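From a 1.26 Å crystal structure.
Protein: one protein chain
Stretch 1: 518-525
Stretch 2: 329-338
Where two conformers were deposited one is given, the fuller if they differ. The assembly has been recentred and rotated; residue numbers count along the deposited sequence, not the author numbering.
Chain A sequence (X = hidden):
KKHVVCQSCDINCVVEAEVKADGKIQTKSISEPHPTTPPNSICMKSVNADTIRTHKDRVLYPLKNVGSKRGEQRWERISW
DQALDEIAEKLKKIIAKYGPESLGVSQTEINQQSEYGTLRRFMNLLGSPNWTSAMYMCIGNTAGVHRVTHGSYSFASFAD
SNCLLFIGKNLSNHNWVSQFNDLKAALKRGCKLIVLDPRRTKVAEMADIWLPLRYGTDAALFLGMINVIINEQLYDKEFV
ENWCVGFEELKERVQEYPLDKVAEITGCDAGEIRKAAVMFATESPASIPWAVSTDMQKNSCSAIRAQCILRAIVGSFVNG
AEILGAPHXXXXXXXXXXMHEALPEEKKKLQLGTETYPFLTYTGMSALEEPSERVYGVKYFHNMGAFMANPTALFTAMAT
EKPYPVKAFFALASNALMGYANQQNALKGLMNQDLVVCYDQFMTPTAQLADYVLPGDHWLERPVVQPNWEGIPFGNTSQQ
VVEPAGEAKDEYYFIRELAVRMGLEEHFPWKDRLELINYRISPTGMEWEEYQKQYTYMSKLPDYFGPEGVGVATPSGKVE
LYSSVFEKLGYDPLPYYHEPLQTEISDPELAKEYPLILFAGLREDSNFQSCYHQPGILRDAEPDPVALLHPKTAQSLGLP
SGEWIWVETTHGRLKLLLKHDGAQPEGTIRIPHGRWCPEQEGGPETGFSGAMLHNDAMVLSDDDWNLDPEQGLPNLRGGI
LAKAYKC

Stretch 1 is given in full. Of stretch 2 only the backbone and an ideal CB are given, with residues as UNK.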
# COMPACT_ATOMS: atom_id res chain seq x y z
N ASN A 518 25.27 -7.21 3.97
CA ASN A 518 26.38 -7.70 3.17
C ASN A 518 26.01 -8.98 2.46
O ASN A 518 26.51 -9.23 1.36
CB ASN A 518 27.63 -7.87 4.04
CG ASN A 518 28.30 -6.55 4.31
OD1 ASN A 518 28.22 -5.64 3.50
ND2 ASN A 518 28.98 -6.45 5.45
N TYR A 519 25.14 -9.78 3.07
CA TYR A 519 24.63 -10.98 2.39
C TYR A 519 23.73 -10.62 1.19
O TYR A 519 23.88 -11.16 0.10
CB TYR A 519 23.89 -11.90 3.37
CG TYR A 519 23.34 -13.15 2.68
CD1 TYR A 519 24.18 -14.10 2.12
CD2 TYR A 519 21.96 -13.35 2.57
CE1 TYR A 519 23.66 -15.21 1.46
CE2 TYR A 519 21.43 -14.47 1.93
CZ TYR A 519 22.29 -15.39 1.39
OH TYR A 519 21.75 -16.49 0.75
N ARG A 520 22.81 -9.67 1.40
CA ARG A 520 21.95 -9.21 0.31
C ARG A 520 22.78 -8.79 -0.92
O ARG A 520 22.43 -9.12 -2.05
CB ARG A 520 21.06 -8.08 0.84
CG ARG A 520 20.18 -7.36 -0.15
CD ARG A 520 18.95 -8.19 -0.58
NE ARG A 520 17.99 -7.29 -1.24
CZ ARG A 520 17.27 -7.55 -2.34
NH1 ARG A 520 17.36 -8.70 -3.03
NH2 ARG A 520 16.48 -6.60 -2.80
N ILE A 521 23.88 -8.05 -0.68
CA ILE A 521 24.71 -7.58 -1.79
C ILE A 521 25.87 -8.50 -2.15
O ILE A 521 26.68 -8.16 -3.02
CB ILE A 521 25.23 -6.13 -1.54
CG1 ILE A 521 26.21 -6.11 -0.36
CG2 ILE A 521 24.05 -5.21 -1.35
CD1 ILE A 521 26.83 -4.74 -0.05
N SER A 522 25.93 -9.67 -1.52
CA SER A 522 27.09 -10.54 -1.69
C SER A 522 27.43 -10.90 -3.15
O SER A 522 28.62 -11.00 -3.47
CB SER A 522 26.98 -11.77 -0.78
OG SER A 522 25.82 -12.52 -1.07
N PRO A 523 26.44 -11.06 -4.06
CA PRO A 523 26.84 -11.43 -5.43
C PRO A 523 27.68 -10.35 -6.13
O PRO A 523 28.38 -10.66 -7.10
CB PRO A 523 25.51 -11.65 -6.14
CG PRO A 523 24.53 -11.91 -5.04
CD PRO A 523 24.97 -11.00 -3.93
N THR A 524 27.64 -9.11 -5.65
CA THR A 524 28.42 -8.00 -6.23
C THR A 524 29.91 -8.06 -5.85
O THR A 524 30.73 -7.35 -6.45
CB THR A 524 27.90 -6.60 -5.75
OG1 THR A 524 28.25 -6.41 -4.38
CG2 THR A 524 26.38 -6.46 -5.92
N GLY A 525 30.24 -8.87 -4.85
CA GLY A 525 31.59 -8.89 -4.30
C GLY A 525 31.92 -7.69 -3.42
O GLY A 525 33.03 -7.62 -2.88
N UNK A 329 18.81 -8.22 -10.19
CA UNK A 329 19.78 -9.14 -10.78
C UNK A 329 21.11 -9.21 -10.04
O UNK A 329 21.82 -10.20 -10.18
CB UNK A 329 20.04 -8.74 -12.23
N UNK A 330 21.43 -8.19 -9.25
CA UNK A 330 22.76 -8.10 -8.60
C UNK A 330 22.74 -8.69 -7.18
O UNK A 330 23.81 -8.83 -6.58
CB UNK A 330 23.22 -6.64 -8.54
N UNK A 331 21.56 -9.01 -6.64
CA UNK A 331 21.39 -9.25 -5.20
C UNK A 331 20.80 -10.62 -4.90
O UNK A 331 20.15 -11.23 -5.77
CB UNK A 331 20.50 -8.17 -4.59
N UNK A 332 21.01 -11.12 -3.68
CA UNK A 332 20.30 -12.33 -3.25
C UNK A 332 18.83 -11.99 -3.11
O UNK A 332 18.48 -11.08 -2.38
CB UNK A 332 20.86 -12.88 -1.94
N UNK A 333 17.94 -12.67 -3.84
CA UNK A 333 16.50 -12.29 -3.75
C UNK A 333 15.94 -12.35 -2.33
O UNK A 333 16.16 -13.32 -1.58
CB UNK A 333 15.66 -13.21 -4.64
N UNK A 334 15.17 -11.33 -1.99
CA UNK A 334 14.42 -11.35 -0.72
C UNK A 334 13.55 -12.61 -0.69
O UNK A 334 13.41 -13.26 0.35
CB UNK A 334 13.56 -10.09 -0.56
N UNK A 335 12.96 -12.97 -1.84
CA UNK A 335 12.10 -14.13 -1.91
C UNK A 335 12.81 -15.39 -1.46
O UNK A 335 12.18 -16.24 -0.83
CB UNK A 335 11.57 -14.31 -3.33
N UNK A 336 14.10 -15.51 -1.78
CA UNK A 336 14.86 -16.71 -1.42
C UNK A 336 15.18 -16.71 0.07
O UNK A 336 15.10 -17.73 0.74
CB UNK A 336 16.15 -16.80 -2.24
N UNK A 337 15.51 -15.52 0.61
CA UNK A 337 15.78 -15.36 2.05
C UNK A 337 14.53 -15.73 2.86
O UNK A 337 14.62 -16.32 3.93
CB UNK A 337 16.21 -13.93 2.36
N UNK A 338 13.36 -15.42 2.31
CA UNK A 338 12.09 -15.69 3.01
C UNK A 338 11.76 -17.19 3.19
O UNK A 338 10.95 -17.52 4.05
CB UNK A 338 10.95 -15.02 2.24

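Position 329 has no atom of stretch 1 within 5.5 Å of its ideal CB, so stretch 1 sets no preference. It is Ser329, whose hydroxyl is hydrogen-bonded elsewhere in the structure.

At position 330 CA-to-CB runs sideways, and the ideal CB lies 4.1 Å from Thr524 CG2. With one methyl nearby and no charge to answer, several small or polar residues would fit. The residue is Asp330, which meets stretch 1 largely through its backbone: its O lies 3.3 Å from Pro523 CB and 3.6 Å from Thr524 CG2.

Position 331 is extended, at phi/psi -123/158, with its ideal CB 3.3 Å from Arg520 O. The Arg520 guanidinium and the CG2 methyl of Ile521 border the space beyond, which suits an aliphatic chain such as leucine, isoleucine or methionine. Leu331 is found. Its CB covers one face of the guanidinium, 3.5 Å from Arg520 NH1, while its CD2 packs 3.8 Å from Ile521 CG2. A water accepts a weak hydrogen bond from Arg520 NH1 and donates one to Leu331 O.

At position 332 the backbone does much of the work. Its N donates to Arg520 O (2.9 Å), and its O accepts from Arg520 NH1 (2.7 Å), so one arginine holds both polar groups of the residue. The ideal CB, 4.0 Å from Tyr519 O, approaches the Tyr519 ring and Pro523; a compact apolar residue, valine or isoleucine, would suit. It is Val332: CG2 sits over the ring face, 4.2 Å from the Tyr519 ring centroid, and 3.9 Å from Pro523 CD, while CG1 lies 3.7 Å from Tyr519 CE2.

Position 333 points away, at phi/psi -58/137, right before a helix. Proline is compatible with this phi, and serine, threonine or aspartate would be common N-caps. Pro333 occupies it.

Position 334 begins the helix, its ideal CB 4.7 Å from Arg520 NH1. A chain with apolar reach could cover the guanidinium. Ile334 does so: CG1 lies 3.7 Å from Arg520 CZ, on the face opposite Leu331, leaving the cation's edge free to bond Val332 O.

Position 335 is out of reach and holds Ser335. Position 336 points toward stretch 1 but has nothing within 5.5 Å of its ideal CB, so many residues could serve; the end of Lys336 leads away.

Position 337 also points toward stretch 1, its ideal CB 5.3 Å from Tyr519 CE2, inviting a medium or large aliphatic residue. Ile337 places CG1 at the ring edge, 3.8 Å from Tyr519 CE2.

Position 338 has nothing of stretch 1 within 5.5 Å of its ideal CB, so stretch 1 sets no preference; it is Gln338.

Stretch 2 329-338: SDLVPISKIQ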
# COMPACT_ATOMS: atom_id res chain seq x y z
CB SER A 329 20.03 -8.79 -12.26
OG SER A 329 20.58 -7.48 -12.35
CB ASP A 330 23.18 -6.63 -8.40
CG ASP A 330 23.55 -5.90 -9.69
OD1 ASP A 330 23.87 -6.55 -10.73
OD2 ASP A 330 23.54 -4.64 -9.62
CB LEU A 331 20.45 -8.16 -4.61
CG LEU A 331 20.76 -6.71 -4.95
CD1 LEU A 331 19.67 -5.79 -4.36
CD2 LEU A 331 22.16 -6.35 -4.42
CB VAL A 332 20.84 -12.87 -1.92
CG1 VAL A 332 20.05 -14.10 -1.49
CG2 VAL A 332 22.33 -13.21 -2.06
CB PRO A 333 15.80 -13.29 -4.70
CG PRO A 333 16.88 -13.64 -5.67
CD PRO A 333 18.14 -13.75 -4.81
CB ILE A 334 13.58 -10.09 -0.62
CG1 ILE A 334 14.50 -8.88 -0.33
CG2 ILE A 334 12.48 -10.22 0.44
CD1 ILE A 334 13.79 -7.51 -0.40
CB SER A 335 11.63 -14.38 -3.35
OG SER A 335 10.87 -13.26 -3.82
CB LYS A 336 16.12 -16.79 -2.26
CG LYS A 336 15.83 -16.84 -3.76
CD LYS A 336 17.02 -17.39 -4.53
CE LYS A 336 16.55 -18.17 -5.75
NZ LYS A 336 15.62 -19.26 -5.37
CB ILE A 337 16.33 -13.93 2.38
CG1 ILE A 337 17.70 -13.80 1.70
CG2 ILE A 337 16.44 -13.72 3.89
CD1 ILE A 337 18.26 -12.39 1.68
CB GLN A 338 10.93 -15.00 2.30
CG GLN A 338 11.01 -13.49 2.38
CD GLN A 338 9.90 -12.78 1.65
OE1 GLN A 338 9.45 -13.26 0.59
NE2 GLN A 338 9.45 -11.61 2.16
O HOH W 1 17.50 -10.02 -5.81
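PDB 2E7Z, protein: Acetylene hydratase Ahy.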